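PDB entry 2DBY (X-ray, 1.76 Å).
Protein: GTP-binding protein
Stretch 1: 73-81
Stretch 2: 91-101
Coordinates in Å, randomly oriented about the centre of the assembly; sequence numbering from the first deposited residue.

Stretch 1 (73-81) FVDIAGLVK
Stretch 2 (91-101) NQFLAHIREVA

The contact between strand-to-loop segment 73-81 and helical segment 91-101 is centred on Ile76 and Phe93, the two residues that lose most area to the opposing stretch within a summed buried surface of 465 Å². Phe93 lies in the helix with chi1 t (177°) and chi2 78°; its CA-to-CB bond points toward the loop, and residues Ile76 to Val80 all approach Phe93, with Val80 over one face of its ring. Ile76 CG2 approaches Phe93 CD1 to 3.5 Å. Val80, with chi1 t, places CG2 over that face, 4.0 Å from the centroid of the Phe93 ring and 10° off the ring normal, a CH-pi contact that brings the same Val80 CG2 to 4.0 Å from Phe93 CE1. A flat aromatic ring suits this site because it offers a face to the Val80 methyl group.

Ile76 is buried just beyond strand 73-75, at phi/psi -75/121. Its CA-to-CB bond points sideways, but the m,m rotamer (-66°, -69°) carries the end of the side chain nearer the helix. CD1 of Ile76 comes to 3.7 Å from His96 O and 4.1 Å from Val100 CG1, while Ile76 CG1 lies 4.3 Å from CD1 of Ile97, itself m,m. The branched side chain thus reaches from Phe93, through CG2, to Val100, through CD1. There the apolar contact continues with Val74 (t) and Val100 (m), whose CA-to-CB bonds both point toward the other stretch, with Val74 CG2 3.9 Å from Val100 CG1. The CA-to-CB bond of Phe73, on the same strand, points away.

The two segments run in opposite senses: the nearest CA atoms pair Val74 with Val100 at 7.8 Å, Ile76 with His96 at 6.2 Å and Gly78 with Phe93 at 4.4 Å, so the chains converge toward the start of the helix. Residues 91-97 have helical angles near -63/-41, and the bonds from Ala95 N to Asn91 O (3.0 Å) and from Ile97 N to Phe93 O (2.9 Å) are typical of the helix. Glu99 has phi/psi -83/-2 and Val100 -113/160.

Gly78 makes the closest CA-to-CA approach, to Phe93, in an extended conformation with positive phi (139/146). A CB here would point toward the helix and lie 2.9 Å from Phe93 N, a clash; the backbone angles would also jam it against the preceding carbonyl. Glycine answers both constraints.

The polar edge flanks this approach. His96, chi1 m and chi2 153°, has its CA-to-CB bond toward the loop and donates from ND1 to Ala77 O, a short hydrogen bond of 2.6 Å with an N-H...O angle of 154°; the carbonyl lies near the ring plane, where the ND1 hydrogen can reach it. Farther along, the CA-to-CB bond of Leu79 points away, and Leu79 O lies 3.4 Å from Phe93 CB. One water accepts from Phe93 N at 3.0 Å and donates to Leu79 O at 2.8 Å, linking loop to helix through an amide near the helix start.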

# COMPACT_ATOMS: atom_id res chain seq x y z
N PHE A 73 3.92 -6.26 -3.61
CA PHE A 73 3.64 -5.73 -4.94
C PHE A 73 3.39 -6.89 -5.88
O PHE A 73 4.08 -7.92 -5.79
CB PHE A 73 4.83 -4.92 -5.46
CG PHE A 73 4.99 -3.58 -4.79
CD1 PHE A 73 5.81 -3.43 -3.67
CD2 PHE A 73 4.28 -2.48 -5.26
CE1 PHE A 73 5.92 -2.20 -3.02
CE2 PHE A 73 4.37 -1.24 -4.62
CZ PHE A 73 5.19 -1.10 -3.50
N VAL A 74 2.44 -6.73 -6.79
CA VAL A 74 2.12 -7.77 -7.75
C VAL A 74 2.33 -7.25 -9.17
O VAL A 74 1.89 -6.14 -9.49
CB VAL A 74 0.65 -8.18 -7.61
CG1 VAL A 74 0.31 -9.30 -8.62
CG2 VAL A 74 0.38 -8.61 -6.19
N ASP A 75 3.01 -8.03 -10.02
CA ASP A 75 3.20 -7.61 -11.40
C ASP A 75 1.90 -8.05 -12.05
O ASP A 75 1.71 -9.25 -12.28
CB ASP A 75 4.36 -8.36 -12.07
CG ASP A 75 4.59 -7.93 -13.52
OD1 ASP A 75 3.78 -7.14 -14.06
OD2 ASP A 75 5.58 -8.39 -14.13
N ILE A 76 1.04 -7.08 -12.37
CA ILE A 76 -0.26 -7.39 -12.95
C ILE A 76 -0.06 -7.78 -14.38
O ILE A 76 0.42 -7.00 -15.21
CB ILE A 76 -1.23 -6.22 -12.89
CG1 ILE A 76 -1.58 -5.90 -11.42
CG2 ILE A 76 -2.50 -6.57 -13.70
CD1 ILE A 76 -2.42 -6.95 -10.72
N ALA A 77 -0.49 -8.99 -14.65
CA ALA A 77 -0.34 -9.60 -15.95
C ALA A 77 -1.61 -9.55 -16.78
O ALA A 77 -2.71 -9.77 -16.26
CB ALA A 77 0.08 -11.01 -15.75
N GLY A 78 -1.43 -9.24 -18.07
CA GLY A 78 -2.55 -9.22 -18.98
C GLY A 78 -2.66 -8.12 -20.02
O GLY A 78 -2.26 -6.97 -19.79
N LEU A 79 -3.19 -8.50 -21.17
CA LEU A 79 -3.42 -7.53 -22.25
C LEU A 79 -4.51 -6.63 -21.64
O LEU A 79 -5.44 -7.14 -20.99
CB LEU A 79 -3.93 -8.25 -23.51
CG LEU A 79 -4.48 -7.42 -24.71
CD1 LEU A 79 -4.20 -8.14 -26.04
CD2 LEU A 79 -6.00 -7.19 -24.54
N VAL A 80 -4.39 -5.31 -21.83
CA VAL A 80 -5.34 -4.37 -21.23
C VAL A 80 -6.59 -4.02 -22.08
O VAL A 80 -7.73 -4.23 -21.63
CB VAL A 80 -4.64 -3.03 -20.87
CG1 VAL A 80 -5.63 -2.08 -20.19
CG2 VAL A 80 -3.46 -3.29 -19.94
N LYS A 81 -6.36 -3.49 -23.28
CA LYS A 81 -7.48 -3.06 -24.10
C LYS A 81 -8.14 -4.12 -24.92
O LYS A 81 -7.59 -4.56 -25.93
CB LYS A 81 -7.07 -1.91 -25.03
CG LYS A 81 -8.28 -1.27 -25.72
CD LYS A 81 -7.90 -0.16 -26.67
CE LYS A 81 -9.15 0.29 -27.45
NZ LYS A 81 -8.84 1.03 -28.70
N ASN A 91 -9.79 -9.82 -20.21
CA ASN A 91 -10.44 -10.38 -19.03
C ASN A 91 -9.49 -10.77 -17.90
O ASN A 91 -9.82 -10.61 -16.71
CB ASN A 91 -11.29 -11.60 -19.39
CG ASN A 91 -12.61 -11.22 -20.02
OD1 ASN A 91 -12.98 -10.05 -20.08
ND2 ASN A 91 -13.34 -12.23 -20.48
N GLN A 92 -8.33 -11.30 -18.28
CA GLN A 92 -7.32 -11.73 -17.31
C GLN A 92 -6.80 -10.53 -16.53
O GLN A 92 -6.64 -10.59 -15.32
CB GLN A 92 -6.15 -12.42 -18.02
CG GLN A 92 -6.46 -13.82 -18.54
CD GLN A 92 -6.57 -14.85 -17.43
OE1 GLN A 92 -7.49 -14.80 -16.61
NE2 GLN A 92 -5.63 -15.79 -17.39
N PHE A 93 -6.54 -9.43 -17.22
CA PHE A 93 -6.07 -8.22 -16.57
C PHE A 93 -7.09 -7.77 -15.52
O PHE A 93 -6.73 -7.48 -14.38
CB PHE A 93 -5.85 -7.13 -17.63
CG PHE A 93 -5.42 -5.80 -17.05
CD1 PHE A 93 -4.10 -5.60 -16.65
CD2 PHE A 93 -6.34 -4.75 -16.91
CE1 PHE A 93 -3.68 -4.34 -16.13
CE2 PHE A 93 -5.96 -3.50 -16.39
CZ PHE A 93 -4.61 -3.28 -15.99
N LEU A 94 -8.36 -7.70 -15.87
CA LEU A 94 -9.37 -7.29 -14.90
C LEU A 94 -9.42 -8.25 -13.71
O LEU A 94 -9.57 -7.83 -12.57
CB LEU A 94 -10.77 -7.25 -15.54
CG LEU A 94 -10.96 -6.24 -16.67
CD1 LEU A 94 -12.34 -6.44 -17.32
CD2 LEU A 94 -10.84 -4.81 -16.09
N ALA A 95 -9.30 -9.54 -13.99
CA ALA A 95 -9.35 -10.52 -12.90
C ALA A 95 -8.19 -10.30 -11.93
O ALA A 95 -8.36 -10.44 -10.72
CB ALA A 95 -9.29 -11.92 -13.46
N HIS A 96 -7.02 -9.99 -12.48
CA HIS A 96 -5.84 -9.75 -11.65
C HIS A 96 -5.98 -8.46 -10.86
O HIS A 96 -5.64 -8.43 -9.67
CB HIS A 96 -4.57 -9.73 -12.50
CG HIS A 96 -4.22 -11.08 -13.07
ND1 HIS A 96 -3.50 -11.23 -14.23
CD2 HIS A 96 -4.49 -12.33 -12.63
CE1 HIS A 96 -3.35 -12.52 -14.49
NE2 HIS A 96 -3.94 -13.20 -13.53
N ILE A 97 -6.51 -7.41 -11.49
CA ILE A 97 -6.72 -6.12 -10.80
C ILE A 97 -7.69 -6.28 -9.63
O ILE A 97 -7.54 -5.64 -8.57
CB ILE A 97 -7.31 -5.05 -11.78
CG1 ILE A 97 -6.22 -4.55 -12.71
CG2 ILE A 97 -7.88 -3.86 -10.99
CD1 ILE A 97 -5.23 -3.67 -12.01
N ARG A 98 -8.70 -7.14 -9.80
CA ARG A 98 -9.66 -7.35 -8.74
C ARG A 98 -9.01 -7.87 -7.47
O ARG A 98 -9.50 -7.61 -6.38
CB ARG A 98 -10.75 -8.34 -9.18
CG ARG A 98 -11.64 -7.78 -10.28
CD ARG A 98 -12.77 -8.73 -10.70
NE ARG A 98 -13.58 -8.12 -11.76
CZ ARG A 98 -14.30 -7.01 -11.59
NH1 ARG A 98 -14.32 -6.40 -10.41
NH2 ARG A 98 -15.00 -6.49 -12.60
N GLU A 99 -7.91 -8.61 -7.62
CA GLU A 99 -7.23 -9.20 -6.45
C GLU A 99 -6.25 -8.30 -5.67
O GLU A 99 -5.66 -8.75 -4.68
CB GLU A 99 -6.47 -10.46 -6.87
CG GLU A 99 -7.29 -11.52 -7.55
CD GLU A 99 -6.42 -12.66 -8.07
OE1 GLU A 99 -5.44 -12.40 -8.81
OE2 GLU A 99 -6.71 -13.83 -7.73
N VAL A 100 -6.03 -7.06 -6.10
CA VAL A 100 -5.13 -6.20 -5.33
C VAL A 100 -5.92 -5.06 -4.70
O VAL A 100 -7.01 -4.75 -5.16
CB VAL A 100 -4.00 -5.62 -6.20
CG1 VAL A 100 -3.08 -6.78 -6.66
CG2 VAL A 100 -4.58 -4.88 -7.41
N ALA A 101 -5.35 -4.44 -3.67
CA ALA A 101 -6.01 -3.35 -2.94
C ALA A 101 -5.74 -1.95 -3.46
O ALA A 101 -6.48 -1.01 -3.16
CB ALA A 101 -5.62 -3.43 -1.47
O HOH W 1 -6.14 -9.69 -20.23